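Local coordinates for glycosyl hydrolase, family 31/fibronectin type III domain protein (Clostridium perfringens, PDB 4LKS) that binds galactose through a family 32 carbohydrate-binding module, a calcium-bearing beta-sandwich belonging to a family 31 glycoside hydrolase, at residues Glu98-Asn103 against Ala138-Phe143; Leu26-Ala31 against Ile66-Asp71. All coordinates share one frame; numbering follows the deposited sequence.

Contact 1 of 2, residues Glu98-Asn103 against Ala138-Phe143; sequences ETSLDN and AQYLRF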
loop_
_atom_site.group_PDB
_atom_site.type_symbol
_atom_site.label_atom_id
_atom_site.label_comp_id
_atom_site.label_asym_id
_atom_site.label_seq_id
_atom_site.Cartn_x
_atom_site.Cartn_y
_atom_site.Cartn_z
ATOM N N GLU A 98 -4.606 8.026 4.152
ATOM C CA GLU A 98 -5.214 8.663 5.321
ATOM C C GLU A 98 -4.463 8.160 6.541
ATOM O O GLU A 98 -3.972 7.040 6.539
ATOM C CB GLU A 98 -6.674 8.244 5.469
ATOM C CG GLU A 98 -7.593 8.730 4.387
ATOM C CD GLU A 98 -8.890 7.953 4.405
ATOM O OE1 GLU A 98 -8.912 6.813 3.881
ATOM O OE2 GLU A 98 -9.871 8.445 4.994
ATOM N N THR A 99 -4.386 8.970 7.593
ATOM C CA THR A 99 -3.771 8.494 8.828
ATOM C C THR A 99 -4.648 8.820 10.015
ATOM O O THR A 99 -5.509 9.699 9.946
ATOM C CB THR A 99 -2.359 9.074 9.068
ATOM O OG1 THR A 99 -2.415 10.501 9.098
ATOM C CG2 THR A 99 -1.386 8.634 7.979
ATOM N N SER A 100 -4.415 8.126 11.118
ATOM C CA SER A 100 -5.127 8.441 12.351
ATOM C C SER A 100 -4.353 8.005 13.576
ATOM O O SER A 100 -3.391 7.231 13.479
ATOM C CB SER A 100 -6.522 7.813 12.350
ATOM O OG SER A 100 -6.441 6.415 12.450
ATOM N N LEU A 101 -4.770 8.521 14.729
ATOM C CA LEU A 101 -4.213 8.086 15.994
ATOM C C LEU A 101 -5.055 6.997 16.635
ATOM O O LEU A 101 -4.597 6.339 17.574
ATOM C CB LEU A 101 -4.097 9.280 16.940
ATOM C CG LEU A 101 -3.120 10.357 16.470
ATOM C CD1 LEU A 101 -3.339 11.660 17.219
ATOM C CD2 LEU A 101 -1.687 9.883 16.645
ATOM N N ASP A 102 -6.270 6.784 16.122
ATOM C CA ASP A 102 -7.240 5.929 16.828
ATOM C C ASP A 102 -8.050 4.964 15.957
ATOM O O ASP A 102 -8.977 4.309 16.454
ATOM C CB ASP A 102 -8.208 6.808 17.624
ATOM C CG ASP A 102 -9.052 7.702 16.734
ATOM O OD1 ASP A 102 -8.875 7.696 15.489
ATOM O OD2 ASP A 102 -9.906 8.428 17.287
ATOM N N ASN A 103 -7.709 4.870 14.670
ATOM C CA ASN A 103 -8.440 4.020 13.720
ATOM C C ASN A 103 -9.912 4.433 13.574
ATOM O O ASN A 103 -10.748 3.641 13.142
ATOM C CB ASN A 103 -8.327 2.533 14.107
ATOM C CG ASN A 103 -8.710 1.589 12.981
ATOM O OD1 ASN A 103 -8.414 1.839 11.814
ATOM N ND2 ASN A 103 -9.382 0.490 13.330
ATOM N N ALA A 138 1.177 9.423 13.435
ATOM C CA ALA A 138 0.129 8.454 13.144
ATOM C C ALA A 138 0.461 7.097 13.715
ATOM O O ALA A 138 1.628 6.673 13.702
ATOM C CB ALA A 138 -0.052 8.332 11.635
ATOM N N GLN A 139 -0.567 6.394 14.183
ATOM C CA GLN A 139 -0.410 4.985 14.544
ATOM C C GLN A 139 -1.161 4.077 13.562
ATOM O O GLN A 139 -1.000 2.861 13.566
ATOM C CB GLN A 139 -0.861 4.713 15.984
ATOM C CG GLN A 139 -0.575 3.279 16.411
ATOM C CD GLN A 139 -0.778 3.019 17.888
ATOM O OE1 GLN A 139 -1.335 3.846 18.612
ATOM N NE2 GLN A 139 -0.333 1.852 18.340
ATOM N N TYR A 140 -1.993 4.677 12.718
ATOM C CA TYR A 140 -2.714 3.911 11.699
ATOM C C TYR A 140 -2.598 4.625 10.370
ATOM O O TYR A 140 -2.688 5.860 10.302
ATOM C CB TYR A 140 -4.203 3.778 12.067
ATOM C CG TYR A 140 -4.439 3.165 13.424
ATOM C CD1 TYR A 140 -4.384 3.948 14.580
ATOM C CD2 TYR A 140 -4.718 1.813 13.551
ATOM C CE1 TYR A 140 -4.592 3.389 15.829
ATOM C CE2 TYR A 140 -4.924 1.248 14.790
ATOM C CZ TYR A 140 -4.861 2.041 15.921
ATOM O OH TYR A 140 -5.067 1.464 17.155
ATOM N N LEU A 141 -2.420 3.851 9.304
ATOM C CA LEU A 141 -2.422 4.403 7.962
ATOM C C LEU A 141 -3.345 3.557 7.104
ATOM O O LEU A 141 -3.197 2.343 7.043
ATOM C CB LEU A 141 -0.993 4.433 7.378
ATOM C CG LEU A 141 -0.848 5.085 5.993
ATOM C CD1 LEU A 141 0.479 5.861 5.844
ATOM C CD2 LEU A 141 -1.005 4.058 4.867
ATOM N N ARG A 142 -4.296 4.212 6.452
ATOM C CA ARG A 142 -5.190 3.557 5.512
ATOM C C ARG A 142 -4.783 3.913 4.085
ATOM O O ARG A 142 -4.752 5.085 3.691
ATOM C CB ARG A 142 -6.645 3.943 5.790
ATOM C CG ARG A 142 -7.647 3.241 4.871
ATOM C CD ARG A 142 -9.056 3.233 5.448
ATOM N NE ARG A 142 -9.642 4.573 5.536
ATOM C CZ ARG A 142 -10.717 4.867 6.267
ATOM N NH1 ARG A 142 -11.317 3.923 6.980
ATOM N NH2 ARG A 142 -11.192 6.108 6.284
ATOM N N PHE A 143 -4.454 2.871 3.328
ATOM C CA PHE A 143 -4.000 2.992 1.946
ATOM C C PHE A 143 -5.119 2.500 1.037
ATOM O O PHE A 143 -5.524 1.337 1.120
ATOM C CB PHE A 143 -2.727 2.156 1.755
ATOM C CG PHE A 143 -2.153 2.207 0.358
ATOM C CD1 PHE A 143 -1.349 3.262 -0.045
ATOM C CD2 PHE A 143 -2.411 1.189 -0.550
ATOM C CE1 PHE A 143 -0.817 3.306 -1.341
ATOM C CE2 PHE A 143 -1.878 1.227 -1.834
ATOM C CZ PHE A 143 -1.076 2.279 -2.224
HETATM O O HOH W 1 -6.969 6.007 2.169
HETATM O O HOH W 2 -2.077 6.516 18.681
#

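Contact 2 of 2, residues Leu26-Ala31 against Ile66-Asp71; sequences LEAIYA and ITIKLD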
loop_
_atom_site.group_PDB
_atom_site.type_symbol
_atom_site.label_atom_id
_atom_site.label_comp_id
_atom_site.label_asym_id
_atom_site.label_seq_id
_atom_site.Cartn_x
_atom_site.Cartn_y
_atom_site.Cartn_z
ATOM N N LEU A 26 4.789 -3.325 12.227
ATOM C CA LEU A 26 3.574 -3.133 11.435
ATOM C C LEU A 26 2.605 -4.298 11.589
ATOM O O LEU A 26 3.021 -5.457 11.656
ATOM C CB LEU A 26 3.928 -3.019 9.945
ATOM C CG LEU A 26 5.030 -2.042 9.548
ATOM C CD1 LEU A 26 5.232 -2.080 8.034
ATOM C CD2 LEU A 26 4.694 -0.642 10.018
ATOM N N GLU A 27 1.313 -3.991 11.594
ATOM C CA GLU A 27 0.269 -5.006 11.642
ATOM C C GLU A 27 -0.891 -4.596 10.737
ATOM O O GLU A 27 -1.505 -3.536 10.939
ATOM C CB GLU A 27 -0.234 -5.206 13.077
ATOM C CG GLU A 27 -1.302 -6.288 13.173
ATOM C CD GLU A 27 -1.994 -6.363 14.532
ATOM O OE1 GLU A 27 -1.739 -5.511 15.407
ATOM O OE2 GLU A 27 -2.822 -7.287 14.704
ATOM N N ALA A 28 -1.212 -5.429 9.749
ATOM C CA ALA A 28 -2.398 -5.174 8.933
ATOM C C ALA A 28 -3.628 -5.570 9.738
ATOM O O ALA A 28 -3.802 -6.745 10.077
ATOM C CB ALA A 28 -2.342 -5.947 7.619
ATOM N N ILE A 29 -4.479 -4.600 10.047
ATOM C CA ILE A 29 -5.617 -4.882 10.918
ATOM C C ILE A 29 -6.950 -4.944 10.190
ATOM O O ILE A 29 -7.937 -5.429 10.742
ATOM C CB ILE A 29 -5.712 -3.890 12.095
ATOM C CG1 ILE A 29 -5.921 -2.460 11.591
ATOM C CG2 ILE A 29 -4.485 -3.996 12.992
ATOM C CD1 ILE A 29 -6.451 -1.531 12.669
ATOM N N TYR A 30 -6.985 -4.476 8.948
ATOM C CA TYR A 30 -8.220 -4.491 8.170
ATOM C C TYR A 30 -7.933 -4.371 6.681
ATOM O O TYR A 30 -6.987 -3.702 6.276
ATOM C CB TYR A 30 -9.131 -3.336 8.614
ATOM C CG TYR A 30 -10.350 -3.151 7.748
ATOM C CD1 TYR A 30 -11.521 -3.854 7.991
ATOM C CD2 TYR A 30 -10.325 -2.271 6.678
ATOM C CE1 TYR A 30 -12.632 -3.678 7.180
ATOM C CE2 TYR A 30 -11.417 -2.094 5.866
ATOM C CZ TYR A 30 -12.567 -2.792 6.122
ATOM O OH TYR A 30 -13.657 -2.602 5.305
ATOM N N ALA A 31 -8.755 -5.015 5.863
ATOM C CA ALA A 31 -8.792 -4.739 4.441
ATOM C C ALA A 31 -10.211 -4.944 3.950
ATOM O O ALA A 31 -10.963 -5.730 4.528
ATOM C CB ALA A 31 -7.830 -5.643 3.675
ATOM N N ILE A 66 -6.604 -0.926 2.694
ATOM C CA ILE A 66 -5.960 -1.743 3.704
ATOM C C ILE A 66 -5.482 -0.799 4.805
ATOM O O ILE A 66 -4.959 0.282 4.518
ATOM C CB ILE A 66 -4.799 -2.587 3.111
ATOM C CG1 ILE A 66 -4.154 -3.443 4.199
ATOM C CG2 ILE A 66 -3.756 -1.708 2.397
ATOM C CD1 ILE A 66 -3.202 -4.492 3.651
ATOM N N THR A 67 -5.677 -1.190 6.060
ATOM C CA THR A 67 -5.247 -0.372 7.190
ATOM C C THR A 67 -4.114 -1.058 7.940
ATOM O O THR A 67 -4.239 -2.222 8.351
ATOM C CB THR A 67 -6.381 -0.102 8.179
ATOM O OG1 THR A 67 -7.435 0.602 7.514
ATOM C CG2 THR A 67 -5.867 0.733 9.359
ATOM N N ILE A 68 -3.005 -0.336 8.080
ATOM C CA ILE A 68 -1.836 -0.789 8.823
ATOM C C ILE A 68 -1.763 -0.065 10.162
ATOM O O ILE A 68 -1.848 1.177 10.229
ATOM C CB ILE A 68 -0.534 -0.500 8.050
ATOM C CG1 ILE A 68 -0.613 -1.031 6.608
ATOM C CG2 ILE A 68 0.693 -1.046 8.818
ATOM C CD1 ILE A 68 -1.048 -2.500 6.453
ATOM N N LYS A 69 -1.616 -0.849 11.229
ATOM C CA LYS A 69 -1.407 -0.330 12.572
ATOM C C LYS A 69 0.069 -0.446 12.915
ATOM O O LYS A 69 0.670 -1.494 12.687
ATOM C CB LYS A 69 -2.221 -1.160 13.573
ATOM C CG LYS A 69 -2.009 -0.762 15.024
ATOM C CD LYS A 69 -2.718 -1.739 15.952
ATOM C CE LYS A 69 -2.432 -1.407 17.397
ATOM N NZ LYS A 69 -3.219 -2.287 18.316
ATOM N N LEU A 70 0.648 0.622 13.460
ATOM C CA LEU A 70 2.053 0.622 13.883
ATOM C C LEU A 70 2.099 0.354 15.389
ATOM O O LEU A 70 1.090 0.524 16.083
ATOM C CB LEU A 70 2.727 1.953 13.512
ATOM C CG LEU A 70 2.778 2.172 11.990
ATOM C CD1 LEU A 70 1.624 3.025 11.523
ATOM C CD2 LEU A 70 4.105 2.794 11.562
ATOM N N ASP A 71 3.249 -0.080 15.892
ATOM C CA ASP A 71 3.304 -0.511 17.294
ATOM C C ASP A 71 3.118 0.650 18.276
ATOM O O ASP A 71 2.716 0.446 19.427
ATOM C CB ASP A 71 4.599 -1.271 17.584
ATOM C CG ASP A 71 5.814 -0.381 17.549
ATOM O OD1 ASP A 71 6.053 0.268 16.509
ATOM O OD2 ASP A 71 6.535 -0.324 18.564
HETATM O O HOH W 3 -3.251 -5.082 17.545
#

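Contact 1 of 2, residues Glu98-Asn103 against Ala138-Phe143
Tyr140 packs its ring into the turn Ser100-Asn103, just where the antiparallel pairing of strands 95-100 and 140-148 gives way to loop. Its CB lies 3.5 Å from Ser100 OG, and CG stands anti to the carbonyl carbon (chi1 -56°), which starts the ring out beside that hydroxyl. Further out, CD1 sits near Asn103 N, which lies over one face, while CE1 meets Leu101 O at the ring edge, 3.4 Å away. On the other flank CD2 and CE2 run beneath Asn103 CB, and CZ still touches that carbon. Asn103 CB stands almost over the ring centre, 3.7 Å from the centroid, in a CH-pi contact. An ST motif holds the turn: Ser100 OG accepts from Asn103 N at 3.0 Å, the short side chain bringing its hydroxyl to the backbone N three residues on. Opposite Ser100 lies a classic beta bulge: Gln139 N and Tyr140 N both bond to Ser100 O, arriving from opposite faces of its plane.

Farther along the same face, Arg142 grips Glu98 side-on. The bend at chi3 (66°) brings NE to OE1, 2.9 Å away and above the carboxylate plane; NH2 meets OE2 at 3.0 Å on its syn side but well out of that plane. Trp106 adds a cation-pi contact to Arg142. On the reverse face Thr99 CG2 meets Leu141 CD1, and Leu141 packs on Ile79. Thr99 CB also meets Ala138 CB at 3.5 Å; Ala138 ends strand 129-138 of the opposing sheet, before the chain turns at Gln139. The chemistry thus splits: methyl and other apolar groups line the sandwich interior, while on the outer face the paired charges probably stabilise one another, the arginine further helped by the electron-rich tryptophan ring.

Contact 2 of 2, residues Leu26-Ala31 against Ile66-Asp71
Glu27 O accepts a short, nearly straight hydrogen bond from Lys69 N (2.7 Å, 173° at the hydrogen), part of an antiparallel pairing between an outermost strand of the five-stranded sheet, 26-31, and its neighbour 64-70 in this beta-sandwich. Glu27 N returns a bond to Lys69 O, and Ile29 N reaches Thr67 O. The register then slips by one residue in a beta bulge, so that Tyr30, not Ile29, pairs with Thr67, and Tyr30 O takes the bond from Thr67 N at 2.8 Å.

The face bearing Leu26, Ala28, Ile66, Ile68 and Leu70 looks into the sandwich, toward Leu162 and Phe164 of the opposing sheet. Leu26 and Leu70 lie side by side and meet through their CD2 methyls at 3.8 Å. Ala28 is small enough to sit beside a branched neighbour: its CB touches Ile68 CD1 at 3.9 Å.

At the bulge Ile29 spreads its branches. The Ile29 and Lys69 side chains cross at about a right angle, Ile29 CG2 packing on Lys69 CB at 3.7 Å, while Ile29 CG1 meets Thr67 CG2. Lys69 is fully extended, and its aliphatic chain suits a partly exposed position where the ammonium can leave the strand. Glu27 and Lys69 run side by side without forming a salt bridge; instead one water donates to Glu27 OE1 at 2.7 Å and accepts from Lys69 NZ at 2.9 Å.

In the fold
Contacts 1 and 2 lie in one sheet, their centres about 9 Å apart, with the pairing of strands 64-70 and 140-148 between them. Backbone bonds join them, among them probable ones from Leu70 N to Gln139 O at 2.8 Å and from Ile68 N to Leu141 O at 2.9 Å; Ile66 also pairs with Phe143. On the outer face Tyr140 CE2 packs on Lys69 CG at 3.5 Å, so the tyrosine touches both neighbouring strands. Neither contact supplies a residue to the galactose pocket, formed by His53, Tyr56, Arg84, Asn89 and Tyr156. In contact 2 the side chain of Ile66 lies about 10 Å from the calcium ion and packs against Trp52.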